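Local coordinates for ActII protein (Streptomyces coelicolor, PDB 2OPT) that probably binds operator DNA as a TetR-family transcriptional repressor and, in related crystal structures, holds actinorhodin or its precursor (S)-DNPA, at residues L62-V67 and F90-D95; D136-F141 and E206-G211. One frame throughout, in Å; residues are numbered along the deposited sequence.

Contact 1: residues L62-V67 and F90-D95; sequences LTEVEV and FLAHRD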
loop_
_atom_site.group_PDB
_atom_site.type_symbol
_atom_site.label_atom_id
_atom_site.label_comp_id
_atom_site.label_asym_id
_atom_site.label_seq_id
_atom_site.Cartn_x
_atom_site.Cartn_y
_atom_site.Cartn_z
ATOM N N LEU A 62 -1.503 -12.179 14.716
ATOM C CA LEU A 62 -2.725 -12.375 13.929
ATOM C C LEU A 62 -3.810 -13.097 14.688
ATOM O O LEU A 62 -4.963 -13.075 14.282
ATOM C CB LEU A 62 -2.419 -13.166 12.669
ATOM C CG LEU A 62 -1.589 -12.397 11.638
ATOM C CD1 LEU A 62 -1.394 -13.236 10.325
ATOM C CD2 LEU A 62 -2.325 -11.110 11.289
ATOM N N THR A 63 -3.430 -13.732 15.799
ATOM C CA THR A 63 -4.387 -14.239 16.731
ATOM C C THR A 63 -5.318 -13.134 17.159
ATOM O O THR A 63 -6.452 -13.405 17.519
ATOM C CB THR A 63 -3.710 -14.863 17.998
ATOM O OG1 THR A 63 -4.652 -15.752 18.583
ATOM C CG2 THR A 63 -3.349 -13.816 19.055
ATOM N N GLU A 64 -4.830 -11.873 17.141
ATOM C CA GLU A 64 -5.613 -10.693 17.608
ATOM C C GLU A 64 -6.731 -10.246 16.686
ATOM O O GLU A 64 -7.591 -9.440 17.054
ATOM C CB GLU A 64 -4.659 -9.503 17.816
ATOM C CG GLU A 64 -3.529 -9.762 18.814
ATOM C CD GLU A 64 -2.698 -8.506 19.163
ATOM O OE1 GLU A 64 -3.102 -7.361 18.862
ATOM O OE2 GLU A 64 -1.641 -8.689 19.776
ATOM N N VAL A 65 -6.697 -10.718 15.453
ATOM C CA VAL A 65 -7.644 -10.279 14.454
ATOM C C VAL A 65 -8.874 -11.188 14.493
ATOM O O VAL A 65 -8.784 -12.401 14.232
ATOM C CB VAL A 65 -7.061 -10.364 13.031
ATOM C CG1 VAL A 65 -8.151 -9.979 12.008
ATOM C CG2 VAL A 65 -5.826 -9.492 12.923
ATOM N N GLU A 66 -10.030 -10.624 14.791
ATOM C CA GLU A 66 -11.166 -11.480 14.915
ATOM C C GLU A 66 -12.054 -11.297 13.653
ATOM O O GLU A 66 -12.509 -10.203 13.343
ATOM C CB GLU A 66 -11.839 -11.250 16.280
ATOM C CG GLU A 66 -12.016 -12.564 17.155
ATOM C CD GLU A 66 -10.765 -13.013 17.932
ATOM O OE1 GLU A 66 -10.118 -14.023 17.560
ATOM O OE2 GLU A 66 -10.434 -12.372 18.944
ATOM N N VAL A 67 -12.215 -12.389 12.918
ATOM C CA VAL A 67 -13.041 -12.443 11.737
ATOM C C VAL A 67 -14.320 -13.136 12.181
ATOM O O VAL A 67 -14.282 -14.262 12.683
ATOM C CB VAL A 67 -12.364 -13.255 10.594
ATOM C CG1 VAL A 67 -13.198 -13.145 9.355
ATOM C CG2 VAL A 67 -10.947 -12.720 10.340
ATOM N N PHE A 90 -2.292 -3.782 14.204
ATOM C CA PHE A 90 -1.177 -2.919 13.748
ATOM C C PHE A 90 -0.907 -1.744 14.698
ATOM O O PHE A 90 0.232 -1.482 15.051
ATOM C CB PHE A 90 -1.479 -2.389 12.365
ATOM C CG PHE A 90 -1.289 -3.434 11.267
ATOM C CD1 PHE A 90 -0.121 -4.173 11.199
ATOM C CD2 PHE A 90 -2.285 -3.677 10.332
ATOM C CE1 PHE A 90 0.060 -5.146 10.168
ATOM C CE2 PHE A 90 -2.109 -4.641 9.326
ATOM C CZ PHE A 90 -0.949 -5.363 9.264
ATOM N N LEU A 91 -1.960 -1.085 15.148
ATOM C CA LEU A 91 -1.841 0.064 16.064
ATOM C C LEU A 91 -1.292 -0.337 17.421
ATOM O O LEU A 91 -0.694 0.492 18.138
ATOM C CB LEU A 91 -3.173 0.827 16.211
ATOM C CG LEU A 91 -3.655 1.558 14.938
ATOM C CD1 LEU A 91 -4.874 2.411 15.185
ATOM C CD2 LEU A 91 -2.573 2.392 14.322
ATOM N N ALA A 92 -1.474 -1.603 17.774
ATOM C CA ALA A 92 -0.992 -2.146 19.034
ATOM C C ALA A 92 0.512 -2.482 18.957
ATOM O O ALA A 92 1.190 -2.523 19.975
ATOM C CB ALA A 92 -1.789 -3.385 19.378
ATOM N N HIS A 93 1.023 -2.707 17.745
ATOM C CA HIS A 93 2.343 -3.316 17.550
ATOM C C HIS A 93 3.247 -2.508 16.657
ATOM O O HIS A 93 3.143 -2.559 15.400
ATOM C CB HIS A 93 2.254 -4.794 17.067
ATOM C CG HIS A 93 1.515 -5.687 18.027
ATOM N ND1 HIS A 93 2.048 -6.073 19.233
ATOM C CD2 HIS A 93 0.267 -6.214 17.986
ATOM C CE1 HIS A 93 1.180 -6.814 19.888
ATOM N NE2 HIS A 93 0.089 -6.908 19.161
ATOM N N ARG A 94 4.171 -1.821 17.323
ATOM C CA ARG A 94 5.185 -0.989 16.710
ATOM C C ARG A 94 5.859 -1.724 15.569
ATOM O O ARG A 94 6.408 -2.828 15.801
ATOM C CB ARG A 94 6.254 -0.664 17.763
ATOM C CG ARG A 94 7.466 0.122 17.244
ATOM C CD ARG A 94 8.112 0.960 18.329
ATOM N NE ARG A 94 9.322 1.608 17.841
ATOM C CZ ARG A 94 10.180 2.302 18.587
ATOM N NH1 ARG A 94 9.987 2.494 19.905
ATOM N NH2 ARG A 94 11.239 2.817 18.002
ATOM N N ASP A 95 5.831 -1.151 14.369
ATOM C CA ASP A 95 6.725 -1.573 13.298
ATOM C C ASP A 95 6.195 -2.818 12.595
ATOM O O ASP A 95 6.882 -3.413 11.764
ATOM C CB ASP A 95 8.130 -1.835 13.844
ATOM C CG ASP A 95 9.042 -0.632 13.707
ATOM O OD1 ASP A 95 8.641 0.346 13.042
ATOM O OD2 ASP A 95 10.159 -0.665 14.264
#

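Contact 2: residues D136-F141 and E206-G211; sequences DLLSTF and EIIIAG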
loop_
_atom_site.group_PDB
_atom_site.type_symbol
_atom_site.label_atom_id
_atom_site.label_comp_id
_atom_site.label_asym_id
_atom_site.label_seq_id
_atom_site.Cartn_x
_atom_site.Cartn_y
_atom_site.Cartn_z
ATOM N N ASP A 136 -7.628 -9.430 -0.724
ATOM C CA ASP A 136 -6.289 -8.879 -0.918
ATOM C C ASP A 136 -6.317 -7.343 -0.805
ATOM O O ASP A 136 -5.491 -6.750 -0.100
ATOM C CB ASP A 136 -5.766 -9.241 -2.329
ATOM C CG ASP A 136 -4.233 -9.054 -2.456
ATOM O OD1 ASP A 136 -3.488 -9.617 -1.634
ATOM O OD2 ASP A 136 -3.751 -8.352 -3.353
ATOM N N LEU A 137 -7.241 -6.714 -1.560
ATOM C CA LEU A 137 -7.351 -5.277 -1.641
ATOM C C LEU A 137 -7.714 -4.741 -0.239
ATOM O O LEU A 137 -7.215 -3.727 0.207
ATOM C CB LEU A 137 -8.425 -4.855 -2.681
ATOM C CG LEU A 137 -8.737 -3.329 -2.735
ATOM C CD1 LEU A 137 -7.480 -2.601 -3.139
ATOM C CD2 LEU A 137 -9.906 -2.886 -3.655
ATOM N N LEU A 138 -8.535 -5.463 0.489
ATOM C CA LEU A 138 -8.897 -5.000 1.842
ATOM C C LEU A 138 -7.689 -5.040 2.787
ATOM O O LEU A 138 -7.402 -4.077 3.517
ATOM C CB LEU A 138 -9.970 -5.933 2.332
ATOM C CG LEU A 138 -11.432 -5.498 2.290
ATOM C CD1 LEU A 138 -11.759 -4.102 1.959
ATOM C CD2 LEU A 138 -12.504 -6.551 2.067
ATOM N N SER A 139 -6.951 -6.157 2.766
ATOM C CA SER A 139 -5.796 -6.296 3.614
ATOM C C SER A 139 -4.697 -5.319 3.234
ATOM O O SER A 139 -4.032 -4.768 4.107
ATOM C CB SER A 139 -5.327 -7.752 3.720
ATOM O OG SER A 139 -4.584 -8.139 2.565
ATOM N N THR A 140 -4.492 -5.119 1.921
ATOM C CA THR A 140 -3.560 -4.145 1.387
ATOM C C THR A 140 -3.868 -2.722 1.837
ATOM O O THR A 140 -2.982 -1.996 2.238
ATOM C CB THR A 140 -3.512 -4.302 -0.158
ATOM O OG1 THR A 140 -2.851 -5.539 -0.430
ATOM C CG2 THR A 140 -2.731 -3.186 -0.833
ATOM N N PHE A 141 -5.139 -2.366 1.859
ATOM C CA PHE A 141 -5.539 -1.039 2.193
ATOM C C PHE A 141 -5.341 -0.817 3.691
ATOM O O PHE A 141 -4.823 0.207 4.113
ATOM C CB PHE A 141 -7.030 -0.917 1.842
ATOM C CG PHE A 141 -7.743 0.163 2.611
ATOM C CD1 PHE A 141 -7.562 1.511 2.276
ATOM C CD2 PHE A 141 -8.571 -0.158 3.692
ATOM C CE1 PHE A 141 -8.197 2.541 3.046
ATOM C CE2 PHE A 141 -9.204 0.844 4.422
ATOM C CZ PHE A 141 -8.988 2.197 4.106
ATOM N N GLU A 206 -15.569 2.316 3.433
ATOM C CA GLU A 206 -16.868 2.531 2.790
ATOM C C GLU A 206 -16.738 2.345 1.290
ATOM O O GLU A 206 -17.510 1.600 0.666
ATOM C CB GLU A 206 -17.351 3.954 3.099
ATOM C CG GLU A 206 -17.948 4.080 4.497
ATOM C CD GLU A 206 -18.392 5.479 4.881
ATOM O OE1 GLU A 206 -18.334 6.431 4.040
ATOM O OE2 GLU A 206 -18.821 5.614 6.058
ATOM N N ILE A 207 -15.734 3.010 0.722
ATOM C CA ILE A 207 -15.515 2.988 -0.697
ATOM C C ILE A 207 -15.335 1.554 -1.187
ATOM O O ILE A 207 -15.991 1.147 -2.125
ATOM C CB ILE A 207 -14.322 3.872 -1.109
ATOM C CG1 ILE A 207 -14.673 5.358 -0.892
ATOM C CG2 ILE A 207 -13.939 3.609 -2.546
ATOM C CD1 ILE A 207 -13.499 6.301 -0.922
ATOM N N ILE A 208 -14.419 0.806 -0.565
ATOM C CA ILE A 208 -14.076 -0.563 -1.052
ATOM C C ILE A 208 -15.263 -1.516 -0.896
ATOM O O ILE A 208 -15.555 -2.281 -1.799
ATOM C CB ILE A 208 -12.848 -1.128 -0.307
ATOM C CG1 ILE A 208 -11.622 -0.235 -0.596
ATOM C CG2 ILE A 208 -12.677 -2.633 -0.614
ATOM C CD1 ILE A 208 -10.329 -0.495 0.263
ATOM N N ILE A 209 -15.959 -1.432 0.240
ATOM C CA ILE A 209 -17.139 -2.297 0.522
ATOM C C ILE A 209 -18.285 -1.987 -0.472
ATOM O O ILE A 209 -18.838 -2.912 -1.090
ATOM C CB ILE A 209 -17.566 -2.154 2.008
ATOM C CG1 ILE A 209 -16.528 -2.823 2.928
ATOM C CG2 ILE A 209 -18.901 -2.872 2.282
ATOM C CD1 ILE A 209 -16.676 -2.389 4.318
ATOM N N ALA A 210 -18.622 -0.708 -0.678
ATOM C CA ALA A 210 -19.609 -0.359 -1.692
ATOM C C ALA A 210 -19.198 -0.917 -3.076
ATOM O O ALA A 210 -20.025 -1.399 -3.830
ATOM C CB ALA A 210 -19.797 1.198 -1.797
ATOM N N GLY A 211 -17.926 -0.845 -3.408
ATOM C CA GLY A 211 -17.479 -1.253 -4.766
ATOM C C GLY A 211 -17.537 -2.752 -4.881
ATOM O O GLY A 211 -17.819 -3.271 -5.932
#

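Contact 1: residues L62-V67 and F90-D95
Glu64 and His93 reach for each other from opposite directions and carry nearly all of this contact, which buries 92 Å² in total. The His93 NE2 hydrogen is given to Glu64 OE2 at 2.6 Å, with an N-H...O angle of 157°. From the ring's side the bond is well aimed, since OE2 sits at the edge and close to the ring plane. From the carboxylate's side it is less ideal: the donor comes to the syn side of OE2 but 30° out of the carboxylate plane, and the two flat groups are turned 52° apart. Glu64 can span the gap because its chain is extended beyond CG (chi2 -172°), carrying the carboxylate away from the turn that follows helix 50-61. Asp20 OD1 of helix 8-22 is hydrogen-bonded to His93 ND1. With both ring nitrogens bonded, the rotation of the imidazole is fixed; two acidic partners would probably also favour its protonated form. An alanine in place of Glu64 would probably leave His93 NE2 without this carboxylate and the ring held through ND1 alone.

The close part of the contact is the meeting of the buried imidazole with the carboxylate. On the looser side, the nearest approach to Ala92 is 4.2 Å, from Glu64 OE1 to Ala92 CB, a marginal contact at the exposed end of helix 75-92; the Glu64 side chain also touches Met89 of that helix. Asp20, His93 and Glu64 thus form a polar chain from helix 8-22 through the end of helix 75-92 to the linker after helix 50-61. This His-carboxylate bridge is consistent with the junction between the DNA-binding and C-terminal domains of TetR-family proteins.

Contact 2: residues D136-F141 and E206-G211
Ile208 is the bump of this interface: it contributes 106 Å² of the 209 Å² buried and meets Leu137, Leu138 and Phe141, which together form the hollow that receives it. Its two branches divide the work. CG1 stands anti to the carbonyl carbon (chi1 -63°) and chi2 is extended at 170°, which sends CD1 out to the aromatic side of the hollow. There CD1 lies over one face of Phe141, 4.0 Å from the ring centroid and 30° off the normal, a CH-pi contact. It is shifted toward the root of the ring: Ile208 CD1 is 3.7 and 3.6 Å from Phe141 CB and CG, but 4.0 and 3.9 Å from Phe141 CD1 and CD2. The other branch, CG2, turns to the leucines and meets Leu137 CD2 at 4.1 Å. Leu138 and Ile208 run past each other in opposite directions, but the modelled approach of their methyls is doubtful.

With CG anti to the backbone N (chi1 156°), the Phe141 ring is carried towards helix 197-219, and chi2 turns its face to Ile208; the ring also meets that of Phe201, with planes about 20° apart. Behind the apolar face, the carbonyl O of Asp136 accepts from Ser139 OG, Thr140 OG1 and Thr140 N, so these hydroxyls are bound back onto their own helix.

The local axes are antiparallel at 178° and 11.0 Å apart, a spacing filled by the branched side chains of Leu137, Leu138 and Ile208 and the Phe141 ring. Val79 of helix 75-92 touches Leu138, while Leu137 packs on Ile207 and Phe141 on Tyr133 of the second subunit. Helices 128-150 and 197-219 therefore pair within one chain as they face its partner, consistent with the four-helix-bundle dimer interface of TetR-family regulators.

Contact 2 belongs to the core, with all four of its touching residues buried, whereas contact 1 is only partly buried, its histidine inside and its alanine at the surface. Their chemistry follows: a charged side chain meeting an imidazole where a linker passes a helix end, against purely apolar and CH-pi contacts between two continuous helices. They share no segment and do not touch, with centres 18 Å apart and nearest atoms about 6 Å. The helices paired in contact 2 are not those of contact 1, but helix 75-92 ends in contact 1 and passes beside contact 2, where it supplies Val79. The second subunit reaches contact 2 but not contact 1.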